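Local structure of sigma regulatory family protein-PP2C phosphatase (Chlamydia trachomatis serovar L2, 6MAB) at residues Ser11-Asp16 with Ser263-Ser268; Phe86-Ser91 with Lys99-Glu104; Ala128-Asn133 with Leu146-Asp151. The protein probably senses TCA-cycle intermediates through this periplasmic domain of a membrane-bound regulator that probably has phosphatase activity as a whole. One frame throughout, in Å; residues are numbered along the deposited sequence. Where two conformers were deposited one is given.

Contact 1: Ser11-Asp16 with Ser263-Ser268; sequences SSITSD and SIIFAS
Ile13 supplies about half of the buried surface between helix 2-31 and the short C-terminal helix 262-267, whose local axes pass 9.1 Å apart with their directions turned 122° from each other. A beta-branched residue suits this place because its arms serve different partners. CG2 of Ile13 rests against CB of Ser268 at 3.9 Å, while CG1 of Ile13, held between the backbone N and the carbonyl carbon (chi1 65°), packs on CG2 of Ile265. At the end of that second arm the Ile13 CD1 methyl lies over one face of the Phe266 ring, 4.2 Å from its centroid and displaced toward the rim, a CH-pi contact. Trp243 meets the same ring edge-to-face. The Ile13 carbonyl adds a polar element: a water donates to Ile13 O at 2.7 Å and is also hydrogen-bonded to Ser268 OG at 2.7 Å, so one molecule links the carbonyl to the small serine hydroxyl.

Thr14 follows, its CB directed away from helix 262-267. Its CG2 methyl skims CG2 of Ile265 at 4.4 Å, and its buried OG1 is satisfied by the carbonyl of Leu10 in its own helix. Methyl packing, one ring face and a bridging water therefore tie the long N-terminal helix to the C-terminal end of the domain, with little directional bonding to fix the crossing.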
loop_
_atom_site.group_PDB
_atom_site.type_symbol
_atom_site.label_atom_id
_atom_site.label_comp_id
_atom_site.label_asym_id
_atom_site.label_seq_id
_atom_site.Cartn_x
_atom_site.Cartn_y
_atom_site.Cartn_z
ATOM N N SER A 11 19.310 -18.809 12.499
ATOM C CA SER A 11 18.052 -19.068 11.803
ATOM C C SER A 11 16.921 -19.321 12.792
ATOM O O SER A 11 15.801 -18.835 12.611
ATOM C CB SER A 11 18.217 -20.265 10.865
ATOM O OG SER A 11 16.982 -20.609 10.263
ATOM N N SER A 12 17.202 -20.082 13.851
ATOM C CA SER A 12 16.173 -20.412 14.825
ATOM C C SER A 12 15.644 -19.175 15.540
ATOM O O SER A 12 14.431 -19.038 15.732
ATOM C CB SER A 12 16.716 -21.421 15.838
ATOM O OG SER A 12 17.009 -22.627 15.173
ATOM N N ILE A 13 16.525 -18.262 15.950
ATOM C CA ILE A 13 16.034 -17.145 16.752
ATOM C C ILE A 13 15.404 -16.045 15.909
ATOM O O ILE A 13 14.717 -15.187 16.466
ATOM C CB ILE A 13 17.134 -16.536 17.643
ATOM C CG1 ILE A 13 18.230 -15.892 16.793
ATOM C CG2 ILE A 13 17.678 -17.618 18.603
ATOM C CD1 ILE A 13 19.362 -15.255 17.630
ATOM N N THR A 14 15.572 -16.081 14.583
ATOM C CA THR A 14 14.944 -15.126 13.677
ATOM C C THR A 14 13.737 -15.693 12.946
ATOM O O THR A 14 13.053 -14.954 12.237
ATOM C CB THR A 14 15.959 -14.633 12.653
ATOM O OG1 THR A 14 16.530 -15.736 11.947
ATOM C CG2 THR A 14 17.083 -13.827 13.370
ATOM N N SER A 15 13.462 -16.980 13.107
ATOM C CA SER A 15 12.409 -17.628 12.336
ATOM C C SER A 15 11.071 -16.928 12.527
ATOM O O SER A 15 10.268 -16.803 11.590
ATOM C CB SER A 15 12.329 -19.101 12.767
ATOM O OG SER A 15 11.234 -19.748 12.177
ATOM N N ASP A 16 10.814 -16.463 13.740
ATOM C CA ASP A 16 9.508 -15.920 14.072
ATOM C C ASP A 16 9.266 -14.575 13.397
ATOM O O ASP A 16 8.113 -14.239 13.103
ATOM C CB ASP A 16 9.391 -15.818 15.589
ATOM C CG ASP A 16 8.067 -15.270 16.035
ATOM O OD1 ASP A 16 7.039 -15.956 15.844
ATOM O OD2 ASP A 16 8.062 -14.154 16.586
ATOM N N SER A 263 17.886 -7.486 21.488
ATOM C CA SER A 263 18.010 -8.104 22.800
ATOM C C SER A 263 16.889 -9.104 23.064
ATOM O O SER A 263 17.105 -10.108 23.750
ATOM C CB SER A 263 18.038 -7.028 23.890
ATOM O OG SER A 263 16.782 -6.362 24.033
ATOM N N ILE A 264 15.690 -8.835 22.549
ATOM C CA ILE A 264 14.572 -9.767 22.701
ATOM C C ILE A 264 14.777 -10.978 21.802
ATOM O O ILE A 264 14.587 -12.128 22.220
ATOM C CB ILE A 264 13.249 -9.029 22.393
ATOM C CG1 ILE A 264 12.990 -7.961 23.472
ATOM C CG2 ILE A 264 12.097 -9.994 22.281
ATOM C CD1 ILE A 264 11.765 -7.073 23.244
ATOM N N ILE A 265 15.202 -10.743 20.562
ATOM C CA ILE A 265 15.536 -11.842 19.659
ATOM C C ILE A 265 16.546 -12.766 20.322
ATOM O O ILE A 265 16.375 -13.987 20.355
ATOM C CB ILE A 265 16.074 -11.289 18.324
ATOM C CG1 ILE A 265 14.979 -10.527 17.572
ATOM C CG2 ILE A 265 16.687 -12.416 17.476
ATOM C CD1 ILE A 265 13.816 -11.397 17.116
ATOM N N PHE A 266 17.615 -12.197 20.867
ATOM C CA PHE A 266 18.676 -13.022 21.418
ATOM C C PHE A 266 18.269 -13.700 22.718
ATOM O O PHE A 266 18.868 -14.706 23.081
ATOM C CB PHE A 266 19.944 -12.172 21.615
ATOM C CG PHE A 266 20.794 -12.086 20.369
ATOM C CD1 PHE A 266 20.278 -11.573 19.203
ATOM C CD2 PHE A 266 22.093 -12.559 20.353
ATOM C CE1 PHE A 266 21.034 -11.509 18.055
ATOM C CE2 PHE A 266 22.848 -12.494 19.198
ATOM C CZ PHE A 266 22.299 -11.963 18.044
ATOM N N ALA A 267 17.257 -13.186 23.416
ATOM C CA ALA A 267 16.828 -13.819 24.653
ATOM C C ALA A 267 16.309 -15.227 24.399
ATOM O O ALA A 267 16.282 -16.044 25.332
ATOM C CB ALA A 267 15.747 -12.984 25.348
ATOM N N SER A 268 15.901 -15.516 23.157
ATOM C CA SER A 268 15.478 -16.870 22.782
ATOM C C SER A 268 16.601 -17.881 22.879
ATOM O O SER A 268 16.336 -19.090 22.806
ATOM C CB SER A 268 14.937 -16.900 21.343
ATOM O OG SER A 268 13.750 -16.148 21.230
HETATM O O HOH W 1 13.381 -15.073 18.821
#

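Contact 2: Phe86-Ser91 with Lys99-Glu104; sequences FRVVAS and KNYNQE
Phe86 to Val88 run antiparallel to Lys99 to Tyr101, joined by a single beta bridge between Arg87 and Asn100, where the returning chain lines strand 86-91, an edge strand of its five-stranded sheet. Two straight backbone bonds flank the bridge: Val88 N donates to Lys99 O at 2.9 Å, and Tyr101 N to Phe86 O, also at 2.9 Å. The segment 99-104 has no regular strand of its own. Just beyond the bridged residues, Val89 and Ala90 both face Leu77 in a classic beta bulge.

Asparagine suits two places where a side chain must act like backbone. Asn100 OD1 accepts from Asn102 N at 3.0 Å, forming an Asx turn that bends the chain away from the strand. Asn102 then sends its own OD1 to Phe86 N at 2.7 Å, with the donor nearly in line with the amide C=O, continuing the ladder of bonds by a side chain. ND2 of Asn102 is bonded to Asn85 OD1, which fixes the turn of the amide. Its plane stands 87° from the Phe86 ring, with OD1 at the ring's edge.

On the side away from Val88, Arg87 CG rests on Lys99 O while its NE bonds to Gly98 O. Tyr101 supplies a broad ring whose OH binds Glu74 and Gln96. Beneath that polar tip, Val88, with CG2 placed beside the backbone N and CG1 anti to it (chi1 178°), lays its CG2 methyl over the ring centre in a CH-pi contact, 3.5 Å from the centroid and only 5° off the normal; Glu104 CG covers the opposite face.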
loop_
_atom_site.group_PDB
_atom_site.type_symbol
_atom_site.label_atom_id
_atom_site.label_comp_id
_atom_site.label_asym_id
_atom_site.label_seq_id
_atom_site.Cartn_x
_atom_site.Cartn_y
_atom_site.Cartn_z
ATOM N N PHE A 86 -7.287 11.061 -18.514
ATOM C CA PHE A 86 -8.288 10.514 -17.603
ATOM C C PHE A 86 -9.019 11.634 -16.879
ATOM O O PHE A 86 -8.398 12.605 -16.424
ATOM C CB PHE A 86 -7.634 9.587 -16.573
ATOM C CG PHE A 86 -7.169 8.282 -17.149
ATOM C CD1 PHE A 86 -8.051 7.236 -17.300
ATOM C CD2 PHE A 86 -5.857 8.110 -17.540
ATOM C CE1 PHE A 86 -7.633 6.021 -17.831
ATOM C CE2 PHE A 86 -5.434 6.902 -18.074
ATOM C CZ PHE A 86 -6.334 5.859 -18.220
ATOM N N ARG A 87 -10.336 11.504 -16.763
ATOM C CA ARG A 87 -11.147 12.530 -16.119
ATOM C C ARG A 87 -12.245 11.888 -15.277
ATOM O O ARG A 87 -12.906 10.951 -15.732
ATOM C CB ARG A 87 -11.759 13.455 -17.157
ATOM C CG ARG A 87 -12.417 14.675 -16.575
ATOM C CD ARG A 87 -13.087 15.491 -17.665
ATOM N NE ARG A 87 -13.495 16.799 -17.172
ATOM C CZ ARG A 87 -14.472 17.530 -17.699
ATOM N NH1 ARG A 87 -15.171 17.074 -18.733
ATOM N NH2 ARG A 87 -14.759 18.716 -17.177
ATOM N N VAL A 88 -12.446 12.395 -14.058
ATOM C CA VAL A 88 -13.496 11.869 -13.191
ATOM C C VAL A 88 -14.849 12.297 -13.738
ATOM O O VAL A 88 -15.150 13.493 -13.828
ATOM C CB VAL A 88 -13.331 12.346 -11.743
ATOM C CG1 VAL A 88 -14.457 11.812 -10.900
ATOM C CG2 VAL A 88 -11.983 11.914 -11.147
ATOM N N VAL A 89 -15.684 11.324 -14.092
ATOM C CA VAL A 89 -17.023 11.628 -14.593
ATOM C C VAL A 89 -18.129 11.211 -13.636
ATOM O O VAL A 89 -19.295 11.558 -13.881
ATOM C CB VAL A 89 -17.261 11.012 -15.988
ATOM C CG1 VAL A 89 -16.298 11.624 -17.006
ATOM C CG2 VAL A 89 -17.112 9.506 -15.964
ATOM N N ALA A 90 -17.812 10.492 -12.562
ATOM C CA ALA A 90 -18.755 10.257 -11.478
ATOM C C ALA A 90 -17.954 9.861 -10.246
ATOM O O ALA A 90 -16.968 9.128 -10.360
ATOM C CB ALA A 90 -19.767 9.168 -11.840
ATOM N N SER A 91 -18.360 10.368 -9.077
ATOM C CA SER A 91 -17.669 10.050 -7.834
ATOM C C SER A 91 -18.605 10.149 -6.633
ATOM O O SER A 91 -19.489 11.011 -6.582
ATOM C CB SER A 91 -16.485 10.990 -7.603
ATOM O OG SER A 91 -15.741 10.563 -6.472
ATOM N N LYS A 99 -12.435 16.246 -12.238
ATOM C CA LYS A 99 -11.006 16.490 -12.100
ATOM C C LYS A 99 -10.213 15.643 -13.086
ATOM O O LYS A 99 -10.538 14.478 -13.332
ATOM C CB LYS A 99 -10.555 16.173 -10.671
ATOM C CG LYS A 99 -10.961 17.237 -9.650
ATOM C CD LYS A 99 -10.442 16.919 -8.257
ATOM C CE LYS A 99 -10.601 18.127 -7.326
ATOM N NZ LYS A 99 -10.105 17.814 -5.948
ATOM N N ASN A 100 -9.160 16.228 -13.647
ATOM C CA ASN A 100 -8.200 15.430 -14.397
ATOM C C ASN A 100 -7.469 14.483 -13.450
ATOM O O ASN A 100 -6.994 14.894 -12.390
ATOM C CB ASN A 100 -7.194 16.314 -15.108
ATOM C CG ASN A 100 -6.109 15.501 -15.773
ATOM O OD1 ASN A 100 -5.179 15.035 -15.116
ATOM N ND2 ASN A 100 -6.239 15.297 -17.076
ATOM N N TYR A 101 -7.380 13.215 -13.830
ATOM C CA TYR A 101 -6.844 12.177 -12.956
ATOM C C TYR A 101 -5.651 11.469 -13.598
ATOM O O TYR A 101 -5.343 10.319 -13.276
ATOM C CB TYR A 101 -7.951 11.184 -12.603
ATOM C CG TYR A 101 -8.428 11.200 -11.171
ATOM C CD1 TYR A 101 -8.462 12.367 -10.436
ATOM C CD2 TYR A 101 -8.843 10.028 -10.556
ATOM C CE1 TYR A 101 -8.897 12.380 -9.132
ATOM C CE2 TYR A 101 -9.284 10.021 -9.245
ATOM C CZ TYR A 101 -9.311 11.223 -8.537
ATOM O OH TYR A 101 -9.737 11.254 -7.230
ATOM N N ASN A 102 -4.946 12.150 -14.500
ATOM C CA ASN A 102 -3.784 11.534 -15.133
ATOM C C ASN A 102 -2.748 11.107 -14.103
ATOM O O ASN A 102 -2.131 10.047 -14.237
ATOM C CB ASN A 102 -3.135 12.503 -16.122
ATOM C CG ASN A 102 -3.932 12.663 -17.393
ATOM O OD1 ASN A 102 -4.894 11.934 -17.633
ATOM N ND2 ASN A 102 -3.512 13.597 -18.235
ATOM N N GLN A 103 -2.497 11.948 -13.098
ATOM C CA GLN A 103 -1.485 11.608 -12.104
ATOM C C GLN A 103 -1.967 10.515 -11.169
ATOM O O GLN A 103 -1.143 9.803 -10.595
ATOM C CB GLN A 103 -1.113 12.824 -11.269
ATOM C CG GLN A 103 0.324 13.277 -11.424
ATOM C CD GLN A 103 0.556 13.978 -12.729
ATOM O OE1 GLN A 103 0.179 13.477 -13.787
ATOM N NE2 GLN A 103 1.171 15.155 -12.668
ATOM N N GLU A 104 -3.278 10.378 -11.008
ATOM C CA GLU A 104 -3.839 9.438 -10.046
ATOM C C GLU A 104 -3.943 8.026 -10.616
ATOM O O GLU A 104 -3.975 7.050 -9.855
ATOM C CB GLU A 104 -5.229 9.927 -9.602
ATOM C CG GLU A 104 -5.250 11.097 -8.615
ATOM C CD GLU A 104 -5.069 12.487 -9.251
ATOM O OE1 GLU A 104 -4.868 12.611 -10.485
ATOM O OE2 GLU A 104 -5.143 13.474 -8.490
#

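Contact 3: Ala128-Asn133 with Leu146-Asp151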
loop_
_atom_site.group_PDB
_atom_site.type_symbol
_atom_site.label_atom_id
_atom_site.label_comp_id
_atom_site.label_asym_id
_atom_site.label_seq_id
_atom_site.Cartn_x
_atom_site.Cartn_y
_atom_site.Cartn_z
ATOM N N ALA A 128 -5.889 1.992 0.727
ATOM C CA ALA A 128 -5.862 1.001 -0.329
ATOM C C ALA A 128 -6.383 1.653 -1.594
ATOM O O ALA A 128 -7.535 2.091 -1.640
ATOM C CB ALA A 128 -6.738 -0.180 0.055
ATOM N N VAL A 129 -5.531 1.719 -2.602
ATOM C CA VAL A 129 -5.848 2.324 -3.887
ATOM C C VAL A 129 -6.076 1.181 -4.855
ATOM O O VAL A 129 -5.134 0.460 -5.193
ATOM C CB VAL A 129 -4.718 3.232 -4.372
ATOM C CG1 VAL A 129 -5.086 3.889 -5.689
ATOM C CG2 VAL A 129 -4.371 4.275 -3.300
ATOM N N LEU A 130 -7.318 1.024 -5.284
ATOM C CA LEU A 130 -7.711 -0.028 -6.215
ATOM C C LEU A 130 -8.157 0.608 -7.523
ATOM O O LEU A 130 -8.964 1.540 -7.524
ATOM C CB LEU A 130 -8.831 -0.872 -5.633
ATOM C CG LEU A 130 -8.361 -2.031 -4.768
ATOM C CD1 LEU A 130 -7.573 -1.558 -3.552
ATOM C CD2 LEU A 130 -9.533 -2.897 -4.334
ATOM N N GLN A 131 -7.574 0.144 -8.623
ATOM C CA GLN A 131 -7.912 0.609 -9.956
ATOM C C GLN A 131 -8.248 -0.590 -10.809
ATOM O O GLN A 131 -7.470 -1.548 -10.845
ATOM C CB GLN A 131 -6.747 1.402 -10.545
ATOM C CG GLN A 131 -6.425 2.590 -9.671
ATOM C CD GLN A 131 -5.278 3.461 -10.185
ATOM O OE1 GLN A 131 -4.846 3.350 -11.336
ATOM N NE2 GLN A 131 -4.805 4.355 -9.323
ATOM N N THR A 132 -9.409 -0.539 -11.461
ATOM C CA THR A 132 -9.909 -1.636 -12.277
ATOM C C THR A 132 -10.348 -1.126 -13.645
ATOM O O THR A 132 -11.136 -0.179 -13.736
ATOM C CB THR A 132 -11.057 -2.316 -11.555
ATOM O OG1 THR A 132 -10.585 -2.791 -10.292
ATOM C CG2 THR A 132 -11.614 -3.485 -12.385
ATOM N N ASN A 133 -9.853 -1.765 -14.706
ATOM C CA ASN A 133 -10.181 -1.332 -16.055
ATOM C C ASN A 133 -11.629 -1.680 -16.401
ATOM O O ASN A 133 -12.136 -2.758 -16.069
ATOM C CB ASN A 133 -9.221 -1.956 -17.074
ATOM C CG ASN A 133 -7.987 -1.141 -17.279
ATOM O OD1 ASN A 133 -8.023 0.096 -17.244
ATOM N ND2 ASN A 133 -6.876 -1.815 -17.503
ATOM N N LEU A 146 -12.420 2.121 -12.793
ATOM C CA LEU A 146 -13.115 2.221 -11.510
ATOM C C LEU A 146 -12.051 2.372 -10.429
ATOM O O LEU A 146 -11.225 1.471 -10.220
ATOM C CB LEU A 146 -13.983 0.995 -11.250
ATOM C CG LEU A 146 -14.766 1.058 -9.933
ATOM C CD1 LEU A 146 -15.740 2.224 -9.939
ATOM C CD2 LEU A 146 -15.533 -0.237 -9.691
ATOM N N TYR A 147 -12.040 3.546 -9.788
ATOM C CA TYR A 147 -11.014 3.980 -8.859
ATOM C C TYR A 147 -11.615 4.036 -7.456
ATOM O O TYR A 147 -12.606 4.736 -7.241
ATOM C CB TYR A 147 -10.535 5.352 -9.323
ATOM C CG TYR A 147 -9.480 6.047 -8.489
ATOM C CD1 TYR A 147 -9.828 6.790 -7.381
ATOM C CD2 TYR A 147 -8.140 6.005 -8.858
ATOM C CE1 TYR A 147 -8.850 7.462 -6.623
ATOM C CE2 TYR A 147 -7.163 6.669 -8.109
ATOM C CZ TYR A 147 -7.532 7.396 -7.006
ATOM O OH TYR A 147 -6.581 8.075 -6.264
ATOM N N THR A 148 -11.038 3.290 -6.509
ATOM C CA THR A 148 -11.517 3.322 -5.131
ATOM C C THR A 148 -10.367 3.555 -4.153
ATOM O O THR A 148 -9.225 3.108 -4.360
ATOM C CB THR A 148 -12.291 2.064 -4.724
ATOM O OG1 THR A 148 -11.477 0.921 -4.907
ATOM C CG2 THR A 148 -13.558 1.909 -5.550
ATOM N N LEU A 149 -10.702 4.299 -3.097
ATOM C CA LEU A 149 -9.835 4.576 -1.957
ATOM C C LEU A 149 -10.533 4.111 -0.686
ATOM O O LEU A 149 -11.669 4.519 -0.420
ATOM C CB LEU A 149 -9.534 6.072 -1.844
ATOM C CG LEU A 149 -8.899 6.782 -3.033
ATOM C CD1 LEU A 149 -8.766 8.277 -2.737
ATOM C CD2 LEU A 149 -7.536 6.191 -3.402
ATOM N N SER A 150 -9.856 3.263 0.083
ATOM C CA SER A 150 -10.369 2.695 1.322
ATOM C C SER A 150 -9.355 2.902 2.453
ATOM O O SER A 150 -8.163 2.594 2.297
ATOM C CB SER A 150 -10.670 1.177 1.096
ATOM O OG SER A 150 -10.823 0.470 2.303
ATOM N N ASP A 151 -9.814 3.438 3.591
ATOM C CA ASP A 151 -8.923 3.582 4.739
ATOM C C ASP A 151 -8.530 2.196 5.238
ATOM O O ASP A 151 -9.399 1.361 5.511
ATOM C CB ASP A 151 -9.608 4.375 5.839
ATOM C CG ASP A 151 -8.641 4.899 6.880
ATOM O OD1 ASP A 151 -7.622 4.241 7.146
ATOM O OD2 ASP A 151 -8.915 5.985 7.446
HETATM O O HOH W 2 -10.154 0.836 -2.458
#
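Leu146 and Ala128 bury the most surface here, Thr148 little less, and all three stand on one face of the sheet with Leu130, Thr132 and Ser150. Leu146 pairs with Thr132: its N donates to Thr132 O at 2.8 Å and its carbonyl accepts in return, while chi1 -179° sets CG anti to the backbone N and the side chain packs on Leu39 of helix 35-45. A bulky leucine suits this covered face.

Ala128 forms the hydrogen-bonded pair with Ser150 at the other end, its N to Ser150 O at 2.8 Å; the small Ala128 CB lies 4.3 Å from Ser150 CB. Between them Thr148 pairs with Leu130. Its OG1 closes on Leu130 CB at 3.3 Å, a tight approach, and is hydrogen-bonded at 2.8 Å to a water that donates to Ala128 O, satisfying this buried hydroxyl.

On the other face Val129 CG2 meets Leu149 CD2 at 3.7 Å, side by side, and the Gln131 amide lies alongside the Tyr147 ring, with NE2 bonded to Glu104 O and OE1 to Phe106 N. Such an antiparallel beta hairpin, within a sheet of order 2-1-5-4-3, is typical of PAS-like folds, consistent with a periplasmic Cache-type sensor domain.

Overall arrangement
Contacts 2 and 3 belong to the same five-stranded sheet, their centres about 13 Å apart: contact 3 is its buried interior, contact 2 its partly exposed edge. They touch, since Glu104 O probably accepts a hydrogen bond from Gln131 NE2 and the Tyr101 ring meets Tyr147 edge-to-face. Contact 1, partly buried and far from the chain's centre, lies about 38 Å from contact 3 and 49 Å from contact 2, centre to centre, across the middle of the chain, and joins its two ends. The chemistry follows place: a regular ladder of backbone bonds in contact 3, a short bridge extended by asparagine side chains in contact 2, and in contact 1 methyl packing with one water.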